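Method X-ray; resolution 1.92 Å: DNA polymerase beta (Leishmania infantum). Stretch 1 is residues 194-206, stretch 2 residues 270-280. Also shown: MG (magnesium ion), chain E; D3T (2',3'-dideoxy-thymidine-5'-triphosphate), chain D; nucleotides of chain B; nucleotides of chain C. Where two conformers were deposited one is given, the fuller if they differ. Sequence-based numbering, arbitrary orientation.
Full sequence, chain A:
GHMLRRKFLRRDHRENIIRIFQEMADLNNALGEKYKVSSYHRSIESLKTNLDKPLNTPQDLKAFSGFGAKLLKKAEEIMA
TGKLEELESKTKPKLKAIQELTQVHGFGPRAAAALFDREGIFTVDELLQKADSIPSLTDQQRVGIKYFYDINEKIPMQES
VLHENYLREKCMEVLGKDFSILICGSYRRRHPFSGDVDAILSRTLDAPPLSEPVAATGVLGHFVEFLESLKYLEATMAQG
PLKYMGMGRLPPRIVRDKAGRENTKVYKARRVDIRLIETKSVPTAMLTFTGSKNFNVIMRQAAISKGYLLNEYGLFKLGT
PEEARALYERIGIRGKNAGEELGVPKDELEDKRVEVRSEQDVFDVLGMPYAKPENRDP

Stretch 1, residues 194-206: SGDVDAILSRTLD
Stretch 2 (270-280) RRVDIRLIETK

Two neighbouring parallel β-strands, paired from V197 to L201 with V272 to L276, join through a ladder of backbone hydrogen bonds, with D198 and D273 on one face and D196 beside them, near magnesium, the nucleotide and DA5 of chain B.

The strand directions differ by 26° and the axes approach to 4.7 Å. Extended backbones, phi near -110° and psi near 125° through most of the pairing, hold a register offset of 75: V197 opposite V272, D198 opposite D273, and onward to L201 opposite L276, at CA-CA 4.8-5.1 Å. As parallel pairing requires, alternate residues bond to both sides of a partner. V197 N donates to R271 O (2.8 Å) and V197 O accepts from D273 N (2.9 Å); A199 N reaches D273 O and A199 O takes R275 N (both 2.9 Å); L201 N meets R275 O (2.8 Å) and L201 O meets I277 N (3.0 Å). Beyond this, water 4 bridges R203 N and I277 O, 2.8 Å from each, and T279 OG1 (chi1 m) donates to R203 O at 2.8 Å.

Side chains alternate between faces. V197 (t), A199, L201 (t, p), V272 (t), I274 (m, t) and L276 (t, p) form an apolar layer; L201 CG lies 4.0 Å from L276 CD1, and L201 CB 4.2 Å from I274 CG2. The other face carries D198 (m), I200 (m, t), D273 (m) and R275, with I200 CG2 3.9 Å from I277 CG1.

Next along the chain from V197, D196 (p) directs OD2 to within 3.1 Å of D273 OD2, a like-charge approach. Magnesium offsets part of this charge, binding D196 OD1 and D198 OD2 at 2.2 Å each. R271 (m, t, m) lays one guanidinium face over D196 CB; its long salt bridge, NH1 to D196 OD2 at 3.9 Å, is purely electrostatic. Water 1 links G195 O (2.8 Å) to R271 N (2.9 Å).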

ATOM      1  N   SER A 194      11.777   4.653   7.096  1.00 20.75           N
ATOM      2  CA  SER A 194      10.869   4.030   6.134  1.00 18.22           C
ATOM      3  C   SER A 194      10.660   4.941   4.925  1.00 25.46           C
ATOM      4  O   SER A 194      10.755   6.164   5.035  1.00 23.94           O
ATOM      5  CB  SER A 194       9.509   3.736   6.776  1.00 19.57           C
ATOM      6  OG  SER A 194       9.592   2.710   7.757  1.00 27.49           O
ATOM      7  N   GLY A 195      10.353   4.341   3.779  1.00 19.73           N
ATOM      8  CA  GLY A 195      10.127   5.102   2.563  1.00 23.34           C
ATOM      9  C   GLY A 195       8.761   5.775   2.514  1.00 23.93           C
ATOM     10  O   GLY A 195       8.632   6.878   1.985  1.00 22.94           O
ATOM     11  N   ASP A 196       7.743   5.112   3.060  1.00 21.27           N
ATOM     12  CA  ASP A 196       6.364   5.618   3.005  1.00 16.04           C
ATOM     13  C   ASP A 196       5.601   5.187   4.260  1.00 19.83           C
ATOM     14  O   ASP A 196       6.183   4.605   5.190  1.00 18.86           O
ATOM     15  CB  ASP A 196       5.653   5.148   1.722  1.00 18.25           C
ATOM     16  CG  ASP A 196       5.188   3.686   1.790  1.00 27.47           C
ATOM     17  OD1 ASP A 196       5.742   2.931   2.596  1.00 19.03           O
ATOM     18  OD2 ASP A 196       4.250   3.285   1.061  1.00 36.34           O
ATOM     19  N   VAL A 197       4.308   5.485   4.293  1.00 19.03           N
ATOM     20  CA  VAL A 197       3.432   5.023   5.369  1.00 21.48           C
ATOM     21  C   VAL A 197       2.430   4.010   4.797  1.00 20.65           C
ATOM     22  O   VAL A 197       1.632   4.369   3.933  1.00 17.22           O
ATOM     23  CB  VAL A 197       2.654   6.209   5.990  1.00 18.67           C
ATOM     24  CG1 VAL A 197       1.695   5.704   7.088  1.00 21.36           C
ATOM     25  CG2 VAL A 197       3.612   7.242   6.557  1.00 19.32           C
ATOM     26  N   ASP A 198       2.476   2.755   5.261  1.00 17.08           N
ATOM     27  CA  ASP A 198       1.558   1.713   4.789  1.00 20.46           C
ATOM     28  C   ASP A 198       0.486   1.416   5.827  1.00 21.69           C
ATOM     29  O   ASP A 198       0.766   0.783   6.855  1.00 20.51           O
ATOM     30  CB  ASP A 198       2.312   0.411   4.478  1.00 23.09           C
ATOM     31  CG  ASP A 198       3.380   0.595   3.410  1.00 24.60           C
ATOM     32  OD1 ASP A 198       3.041   0.957   2.262  1.00 25.20           O
ATOM     33  OD2 ASP A 198       4.567   0.372   3.724  1.00 20.44           O
ATOM     34  N   ALA A 199      -0.740   1.860   5.562  1.00 16.99           N
ATOM     35  CA  ALA A 199      -1.816   1.706   6.534  1.00 19.22           C
ATOM     36  C   ALA A 199      -2.880   0.703   6.068  1.00 16.95           C
ATOM     37  O   ALA A 199      -3.179   0.616   4.873  1.00 17.78           O
ATOM     38  CB  ALA A 199      -2.463   3.064   6.825  1.00 18.42           C
ATOM     39  N   ILE A 200      -3.424  -0.055   7.021  1.00 15.84           N
ATOM     40  CA  ILE A 200      -4.622  -0.871   6.797  1.00 16.64           C
ATOM     41  C   ILE A 200      -5.796  -0.266   7.555  1.00 15.43           C
ATOM     42  O   ILE A 200      -5.700   0.025   8.754  1.00 18.97           O
ATOM     43  CB  ILE A 200      -4.441  -2.334   7.302  1.00 16.16           C
ATOM     44  CG1 ILE A 200      -3.322  -3.038   6.538  1.00 18.11           C
ATOM     45  CG2 ILE A 200      -5.776  -3.125   7.187  1.00 15.86           C
ATOM     46  CD1 ILE A 200      -2.896  -4.381   7.178  1.00 25.94           C
ATOM     47  N   LEU A 201      -6.898  -0.060   6.839  1.00 14.49           N
ATOM     48  CA  LEU A 201      -8.156   0.359   7.443  1.00 13.16           C
ATOM     49  C   LEU A 201      -9.098  -0.850   7.439  1.00 13.63           C
ATOM     50  O   LEU A 201      -9.302  -1.469   6.401  1.00 15.94           O
ATOM     51  CB  LEU A 201      -8.747   1.513   6.627  1.00 15.02           C
ATOM     52  CG  LEU A 201     -10.155   2.000   6.981  1.00 16.84           C
ATOM     53  CD1 LEU A 201     -10.183   2.610   8.390  1.00 17.21           C
ATOM     54  CD2 LEU A 201     -10.657   2.998   5.931  1.00 18.76           C
ATOM     55  N   SER A 202      -9.664  -1.199   8.592  1.00 15.48           N
ATOM     56  CA  SER A 202     -10.540  -2.368   8.653  1.00 16.11           C
ATOM     57  C   SER A 202     -11.567  -2.275   9.782  1.00 21.85           C
ATOM     58  O   SER A 202     -11.354  -1.562  10.768  1.00 18.90           O
ATOM     59  CB  SER A 202      -9.706  -3.644   8.823  1.00 23.01           C
ATOM     60  OG  SER A 202      -9.018  -3.659  10.074  1.00 18.98           O
ATOM     61  N   ARG A 203     -12.682  -2.990   9.633  1.00 17.83           N
ATOM     62  CA  ARG A 203     -13.677  -3.071  10.706  1.00 16.90           C
ATOM     63  C   ARG A 203     -13.196  -4.018  11.805  1.00 18.43           C
ATOM     64  O   ARG A 203     -12.533  -5.020  11.529  1.00 21.45           O
ATOM     65  CB  ARG A 203     -15.043  -3.519  10.155  1.00 19.35           C
ATOM     66  CG  ARG A 203     -15.745  -2.434   9.304  1.00 20.85           C
ATOM     67  CD  ARG A 203     -17.003  -2.988   8.601  1.00 20.30           C
ATOM     68  NE  ARG A 203     -18.120  -3.281   9.518  1.00 20.25           N
ATOM     69  CZ  ARG A 203     -18.927  -2.352  10.018  1.00 24.13           C
ATOM     70  NH1 ARG A 203     -18.737  -1.075   9.704  1.00 24.29           N
ATOM     71  NH2 ARG A 203     -19.931  -2.689  10.827  1.00 22.56           N
ATOM     72  N   THR A 204     -13.535  -3.711  13.055  1.00 18.67           N
ATOM     73  CA  THR A 204     -13.067  -4.516  14.175  1.00 22.90           C
ATOM     74  C   THR A 204     -13.848  -5.830  14.291  1.00 25.23           C
ATOM     75  O   THR A 204     -14.927  -5.985  13.705  1.00 22.32           O
ATOM     76  CB  THR A 204     -13.231  -3.773  15.507  1.00 26.77           C
ATOM     77  OG1 THR A 204     -14.630  -3.623  15.782  1.00 27.33           O
ATOM     78  CG2 THR A 204     -12.550  -2.387  15.459  1.00 22.81           C
ATOM     79  N   LEU A 205     -13.312  -6.758  15.079  1.00 23.32           N
ATOM     80  CA  LEU A 205     -14.004  -8.017  15.363  1.00 26.11           C
ATOM     81  C   LEU A 205     -15.372  -7.813  16.009  1.00 28.15           C
ATOM     82  O   LEU A 205     -16.283  -8.605  15.790  1.00 29.43           O
ATOM     83  CB  LEU A 205     -13.134  -8.928  16.233  1.00 34.18           C
ATOM     84  CG  LEU A 205     -11.997  -9.607  15.469  1.00 37.29           C
ATOM     85  CD1 LEU A 205     -10.973 -10.225  16.422  1.00 44.98           C
ATOM     86  CD2 LEU A 205     -12.566 -10.643  14.510  1.00 34.55           C
ATOM     87  N   ASP A 206     -15.523  -6.741  16.782  1.00 25.85           N
ATOM     88  CA  ASP A 206     -16.796  -6.433  17.446  1.00 28.28           C
ATOM     89  C   ASP A 206     -17.857  -5.765  16.556  1.00 30.26           C
ATOM     90  O   ASP A 206     -19.033  -5.772  16.893  1.00 30.57           O
ATOM     91  CB  ASP A 206     -16.562  -5.538  18.669  1.00 40.11           C
ATOM     92  CG  ASP A 206     -15.935  -6.282  19.828  1.00 64.12           C
ATOM     93  OD1 ASP A 206     -15.938  -7.535  19.813  1.00 55.38           O
ATOM     94  OD2 ASP A 206     -15.447  -5.607  20.761  1.00 77.28           O
ATOM     95  N   ARG A 270       4.665  13.291   2.937  1.00 17.13           N
ATOM     96  CA  ARG A 270       5.112  11.896   2.843  1.00 16.17           C
ATOM     97  C   ARG A 270       4.171  11.080   1.965  1.00 18.11           C
ATOM     98  O   ARG A 270       2.977  11.377   1.881  1.00 17.00           O
ATOM     99  CB  ARG A 270       5.127  11.231   4.235  1.00 17.90           C
ATOM    100  CG  ARG A 270       5.879  11.994   5.331  1.00 15.98           C
ATOM    101  CD  ARG A 270       7.350  12.245   4.934  1.00 16.62           C
ATOM    102  NE  ARG A 270       8.193  12.584   6.093  1.00 17.47           N
ATOM    103  CZ  ARG A 270       9.523  12.615   6.043  1.00 20.88           C
ATOM    104  NH1 ARG A 270      10.138  12.337   4.895  1.00 19.55           N
ATOM    105  NH2 ARG A 270      10.242  12.905   7.125  1.00 17.70           N
ATOM    106  N   ARG A 271       4.699  10.024   1.343  1.00 18.31           N
ATOM    107  CA  ARG A 271       3.847   9.068   0.642  1.00 18.55           C
ATOM    108  C   ARG A 271       3.026   8.251   1.637  1.00 18.79           C
ATOM    109  O   ARG A 271       3.579   7.598   2.526  1.00 19.10           O
ATOM    110  CB  ARG A 271       4.665   8.143  -0.270  1.00 19.25           C
ATOM    111  CG  ARG A 271       5.225   8.876  -1.478  1.00 17.82           C
ATOM    112  CD  ARG A 271       5.853   7.914  -2.494  1.00 30.12           C
ATOM    113  NE  ARG A 271       6.963   7.144  -1.930  1.00 27.69           N
ATOM    114  CZ  ARG A 271       6.934   5.826  -1.724  1.00 34.41           C
ATOM    115  NH1 ARG A 271       5.857   5.114  -2.037  1.00 27.07           N
ATOM    116  NH2 ARG A 271       7.984   5.215  -1.205  1.00 34.18           N
ATOM    117  N   VAL A 272       1.706   8.320   1.483  1.00 15.87           N
ATOM    118  CA  VAL A 272       0.782   7.607   2.352  1.00 13.30           C
ATOM    119  C   VAL A 272      -0.069   6.663   1.503  1.00 18.63           C
ATOM    120  O   VAL A 272      -0.712   7.094   0.550  1.00 17.36           O
ATOM    121  CB  VAL A 272      -0.111   8.592   3.160  1.00 18.02           C
ATOM    122  CG1 VAL A 272      -1.171   7.825   3.991  1.00 20.88           C
ATOM    123  CG2 VAL A 272       0.757   9.483   4.072  1.00 16.46           C
ATOM    124  N   ASP A 273      -0.046   5.371   1.845  1.00 14.97           N
ATOM    125  CA  ASP A 273      -0.854   4.354   1.162  1.00 17.93           C
ATOM    126  C   ASP A 273      -1.875   3.789   2.152  1.00 21.21           C
ATOM    127  O   ASP A 273      -1.499   3.371   3.246  1.00 21.64           O
ATOM    128  CB  ASP A 273       0.043   3.200   0.655  1.00 18.91           C
ATOM    129  CG  ASP A 273       0.963   3.610  -0.492  1.00 30.02           C
ATOM    130  OD1 ASP A 273       0.829   4.732  -1.035  1.00 26.57           O
ATOM    131  OD2 ASP A 273       1.818   2.782  -0.870  1.00 34.27           O
ATOM    132  N   ILE A 274      -3.161   3.787   1.791  1.00 15.64           N
ATOM    133  CA  ILE A 274      -4.191   3.214   2.674  1.00 15.40           C
ATOM    134  C   ILE A 274      -4.917   2.067   1.952  1.00 16.62           C
ATOM    135  O   ILE A 274      -5.361   2.250   0.822  1.00 18.56           O
ATOM    136  CB  ILE A 274      -5.227   4.295   3.109  1.00 19.90           C
ATOM    137  CG1 ILE A 274      -4.520   5.532   3.683  1.00 20.19           C
ATOM    138  CG2 ILE A 274      -6.271   3.706   4.098  1.00 16.70           C
ATOM    139  CD1 ILE A 274      -5.423   6.771   3.855  1.00 20.44           C
ATOM    140  N   ARG A 275      -4.989   0.883   2.575  1.00 14.79           N
ATOM    141  CA  ARG A 275      -5.726  -0.240   1.981  0.50 14.09           C
ATOM    142  C   ARG A 275      -6.901  -0.611   2.884  1.00 17.59           C
ATOM    143  O   ARG A 275      -6.742  -0.790   4.093  1.00 18.37           O
ATOM    144  CB  ARG A 275      -4.833  -1.482   1.748  0.50 17.64           C
ATOM    145  CG  ARG A 275      -3.880  -1.441   0.523  0.50 23.68           C
ATOM    146  CD  ARG A 275      -4.574  -1.699  -0.837  0.50 11.91           C
ATOM    147  NE  ARG A 275      -5.334  -2.954  -0.887  0.50 29.77           N
ATOM    148  CZ  ARG A 275      -4.960  -4.027  -1.585  0.50 24.46           C
ATOM    149  NH1 ARG A 275      -3.847  -3.980  -2.298  0.50 19.62           N
ATOM    150  NH2 ARG A 275      -5.700  -5.141  -1.579  0.50 12.35           N
ATOM    151  N   LEU A 276      -8.089  -0.713   2.287  1.00 16.52           N
ATOM    152  CA  LEU A 276      -9.302  -1.096   3.014  1.00 12.90           C
ATOM    153  C   LEU A 276      -9.482  -2.620   2.912  1.00 15.03           C
ATOM    154  O   LEU A 276      -9.509  -3.166   1.806  1.00 14.97           O
ATOM    155  CB  LEU A 276     -10.528  -0.384   2.407  1.00 16.16           C
ATOM    156  CG  LEU A 276     -11.910  -0.748   2.978  1.00 17.66           C
ATOM    157  CD1 LEU A 276     -12.052  -0.424   4.481  1.00 13.52           C
ATOM    158  CD2 LEU A 276     -13.049  -0.064   2.161  1.00 15.62           C
ATOM    159  N   ILE A 277      -9.593  -3.295   4.058  1.00 14.29           N
ATOM    160  CA  ILE A 277      -9.520  -4.768   4.119  1.00 13.25           C
ATOM    161  C   ILE A 277     -10.668  -5.324   4.966  1.00 15.72           C
ATOM    162  O   ILE A 277     -10.983  -4.759   6.015  1.00 15.92           O
ATOM    163  CB  ILE A 277      -8.169  -5.224   4.756  1.00 15.67           C
ATOM    164  CG1 ILE A 277      -6.969  -4.792   3.898  1.00 17.68           C
ATOM    165  CG2 ILE A 277      -8.145  -6.763   5.012  1.00 13.25           C
ATOM    166  CD1 ILE A 277      -6.907  -5.439   2.503  1.00 20.55           C
ATOM    167  N   GLU A 278     -11.305  -6.409   4.506  1.00 15.35           N
ATOM    168  CA  GLU A 278     -12.391  -7.054   5.259  1.00 16.29           C
ATOM    169  C   GLU A 278     -11.868  -7.662   6.567  1.00 15.88           C
ATOM    170  O   GLU A 278     -10.747  -8.173   6.623  1.00 16.93           O
ATOM    171  CB  GLU A 278     -13.074  -8.162   4.433  1.00 17.17           C
ATOM    172  CG  GLU A 278     -13.817  -7.695   3.156  1.00 16.37           C
ATOM    173  CD  GLU A 278     -15.213  -7.111   3.418  1.00 19.82           C
ATOM    174  OE1 GLU A 278     -15.777  -7.313   4.518  1.00 19.11           O
ATOM    175  OE2 GLU A 278     -15.756  -6.454   2.500  1.00 20.07           O
ATOM    176  N   THR A 279     -12.700  -7.652   7.604  1.00 15.54           N
ATOM    177  CA  THR A 279     -12.287  -8.156   8.921  1.00 17.64           C
ATOM    178  C   THR A 279     -11.618  -9.544   8.896  1.00 17.67           C
ATOM    179  O   THR A 279     -10.520  -9.725   9.455  1.00 14.87           O
ATOM    180  CB  THR A 279     -13.465  -8.166   9.924  1.00 20.57           C
ATOM    181  OG1 THR A 279     -14.014  -6.848  10.019  1.00 19.51           O
ATOM    182  CG2 THR A 279     -12.986  -8.614  11.316  1.00 22.57           C
ATOM    183  N   LYS A 280     -12.260 -10.523   8.258  1.00 15.62           N
ATOM    184  CA  LYS A 280     -11.703 -11.886   8.240  1.00 16.87           C
ATOM    185  C   LYS A 280     -10.354 -11.968   7.515  1.00 22.29           C
ATOM    186  O   LYS A 280      -9.614 -12.956   7.673  1.00 19.77           O
ATOM    187  CB  LYS A 280     -12.685 -12.888   7.605  1.00 19.43           C
ATOM    188  CG  LYS A 280     -12.867 -12.681   6.100  1.00 16.09           C
ATOM    189  CD  LYS A 280     -13.758 -13.764   5.440  1.00 24.10           C
ATOM    190  CE  LYS A 280     -15.233 -13.612   5.807  1.00 27.51           C
ATOM    191  NZ  LYS A 280     -16.110 -14.567   5.027  1.00 26.31           N
TER
HETATM  192 MG    MG E 402       6.520   0.960   2.995  1.00 25.33          MG
HETATM  193  PA  D3T D 401       6.903  -0.954   0.375  1.00 23.55           P
HETATM  194  O1A D3T D 401       6.224   0.237   0.962  1.00 18.46           O
HETATM  195  O2A D3T D 401       7.166  -0.853  -1.101  1.00 19.67           O
HETATM  196  O5' D3T D 401       5.415  -1.931   0.241  1.00 27.45           O
HETATM  197  C5' D3T D 401       4.820  -2.207   1.406  1.00 25.03           C
HETATM  198  C4' D3T D 401       4.467  -3.742   1.532  1.00 20.59           C
HETATM  199  O4' D3T D 401       3.849  -4.219   0.332  1.00 19.83           O
HETATM  200  C1' D3T D 401       4.259  -5.520   0.075  1.00 19.83           C
HETATM  201  N1  D3T D 401       4.798  -5.612  -1.315  1.00 20.55           N
HETATM  202  C6  D3T D 401       5.612  -4.601  -1.796  1.00 22.42           C
HETATM  203  C2  D3T D 401       4.510  -6.778  -2.129  1.00 20.17           C
HETATM  204  O2  D3T D 401       3.811  -7.672  -1.718  1.00 21.30           O
HETATM  205  N3  D3T D 401       5.081  -6.817  -3.427  1.00 23.70           N
HETATM  206  C4  D3T D 401       5.844  -5.806  -3.819  1.00 24.68           C
HETATM  207  O4  D3T D 401       6.369  -5.876  -5.060  1.00 21.66           O
HETATM  208  C5  D3T D 401       6.166  -4.640  -3.062  1.00 23.30           C
HETATM  209  C5M D3T D 401       7.037  -3.595  -3.638  1.00 27.94           C
HETATM  210  C2' D3T D 401       5.370  -5.915   1.075  1.00 24.15           C
HETATM  211  C3' D3T D 401       5.753  -4.585   1.689  1.00 21.97           C
HETATM  212  O3A D3T D 401       7.719  -1.962   1.220  1.00 30.73           O
HETATM  213  PB  D3T D 401       8.500  -1.498   2.708  1.00 22.77           P
HETATM  214  O1B D3T D 401       7.333  -0.949   3.455  1.00 17.64           O
HETATM  215  O2B D3T D 401       8.897  -2.900   3.070  1.00 23.22           O
HETATM  216  O3B D3T D 401       9.693  -0.542   2.577  1.00 30.07           O
HETATM  217  PG  D3T D 401       9.861   1.152   2.498  1.00 23.74           P
HETATM  218  O1G D3T D 401       8.484   1.742   2.555  1.00 19.10           O
HETATM  219  O2G D3T D 401      10.537   1.354   1.150  1.00 25.69           O
HETATM  220  O3G D3T D 401      10.689   1.496   3.717  1.00 20.20           O
ATOM    221  P    DA B   5       4.584   2.691  -4.540  1.00 50.61           P
ATOM    222  OP1  DA B   5       4.367   3.882  -3.691  1.00 67.04           O
ATOM    223  OP2  DA B   5       5.920   2.069  -4.573  1.00 53.97           O
ATOM    224  O5'  DA B   5       3.481   1.624  -4.131  1.00 36.69           O
ATOM    225  C5'  DA B   5       3.497   0.975  -2.900  1.00 65.04           C
ATOM    226  C4'  DA B   5       2.240   0.142  -2.771  1.00 66.32           C
ATOM    227  O4'  DA B   5       2.108  -0.735  -3.922  1.00 53.43           O
ATOM    228  C3'  DA B   5       2.292  -0.785  -1.564  1.00 64.80           C
ATOM    229  O3'  DA B   5       0.961  -1.163  -1.178  1.00 65.46           O
ATOM    230  C2'  DA B   5       3.112  -1.931  -2.160  1.00 47.14           C
ATOM    231  C1'  DA B   5       2.422  -2.065  -3.512  1.00 43.56           C
ATOM    232  N9   DA B   5       3.149  -2.759  -4.586  1.00 38.15           N
ATOM    233  C8   DA B   5       4.153  -2.286  -5.387  1.00 31.05           C
ATOM    234  N7   DA B   5       4.569  -3.149  -6.291  1.00 32.69           N
ATOM    235  C5   DA B   5       3.781  -4.272  -6.076  1.00 33.35           C
ATOM    236  C6   DA B   5       3.717  -5.543  -6.698  1.00 36.02           C
ATOM    237  N6   DA B   5       4.503  -5.924  -7.715  1.00 31.98           N
ATOM    238  N1   DA B   5       2.805  -6.426  -6.228  1.00 29.53           N
ATOM    239  C2   DA B   5       2.019  -6.049  -5.213  1.00 35.16           C
ATOM    240  N3   DA B   5       1.990  -4.890  -4.551  1.00 30.70           N
ATOM    241  C4   DA B   5       2.900  -4.037  -5.033  1.00 30.02           C
ATOM    242  P    DC C   4      -7.070  -6.765  -6.093  1.00 22.35           P
ATOM    243  OP1  DC C   4      -8.188  -6.810  -5.122  1.00 21.14           O
ATOM    244  OP2  DC C   4      -7.248  -7.315  -7.457  1.00 21.51           O
ATOM    245  O5'  DC C   4      -6.602  -5.246  -6.260  1.00 20.19           O
ATOM    246  C5'  DC C   4      -6.195  -4.480  -5.121  1.00 15.51           C
ATOM    247  C4'  DC C   4      -6.046  -3.014  -5.488  1.00 19.59           C
ATOM    248  O4'  DC C   4      -4.814  -2.858  -6.249  1.00 20.45           O
ATOM    249  C3'  DC C   4      -7.172  -2.418  -6.330  1.00 18.22           C
ATOM    250  O3'  DC C   4      -7.392  -1.108  -5.799  1.00 19.41           O
ATOM    251  C2'  DC C   4      -6.600  -2.434  -7.754  1.00 21.97           C
ATOM    252  C1'  DC C   4      -5.085  -2.325  -7.526  1.00 21.78           C
ATOM    253  N1   DC C   4      -4.238  -3.104  -8.502  1.00 23.66           N
ATOM    254  C2   DC C   4      -3.126  -2.474  -9.064  1.00 27.06           C
ATOM    255  O2   DC C   4      -2.892  -1.302  -8.741  1.00 24.58           O
ATOM    256  N3   DC C   4      -2.344  -3.151  -9.948  1.00 24.24           N
ATOM    257  C4   DC C   4      -2.642  -4.415 -10.261  1.00 27.06           C
ATOM    258  N4   DC C   4      -1.833  -5.036 -11.135  1.00 25.92           N
ATOM    259  C5   DC C   4      -3.779  -5.083  -9.701  1.00 23.75           C
ATOM    260  C6   DC C   4      -4.544  -4.403  -8.827  1.00 24.54           C
HETATM  261  O   HOH W   1       7.425   9.382   1.954  1.00 19.48           O
HETATM  262  O   HOH W   2       9.083   8.081  -0.835  1.00 35.37           O
HETATM  263  O   HOH W   3       6.764   1.731   5.131  1.00 21.30           O
HETATM  264  O   HOH W   4     -13.432  -4.141   7.172  1.00 16.31           O
HETATM  265  O   HOH W   5     -16.607  -7.209  11.538  1.00 30.73           O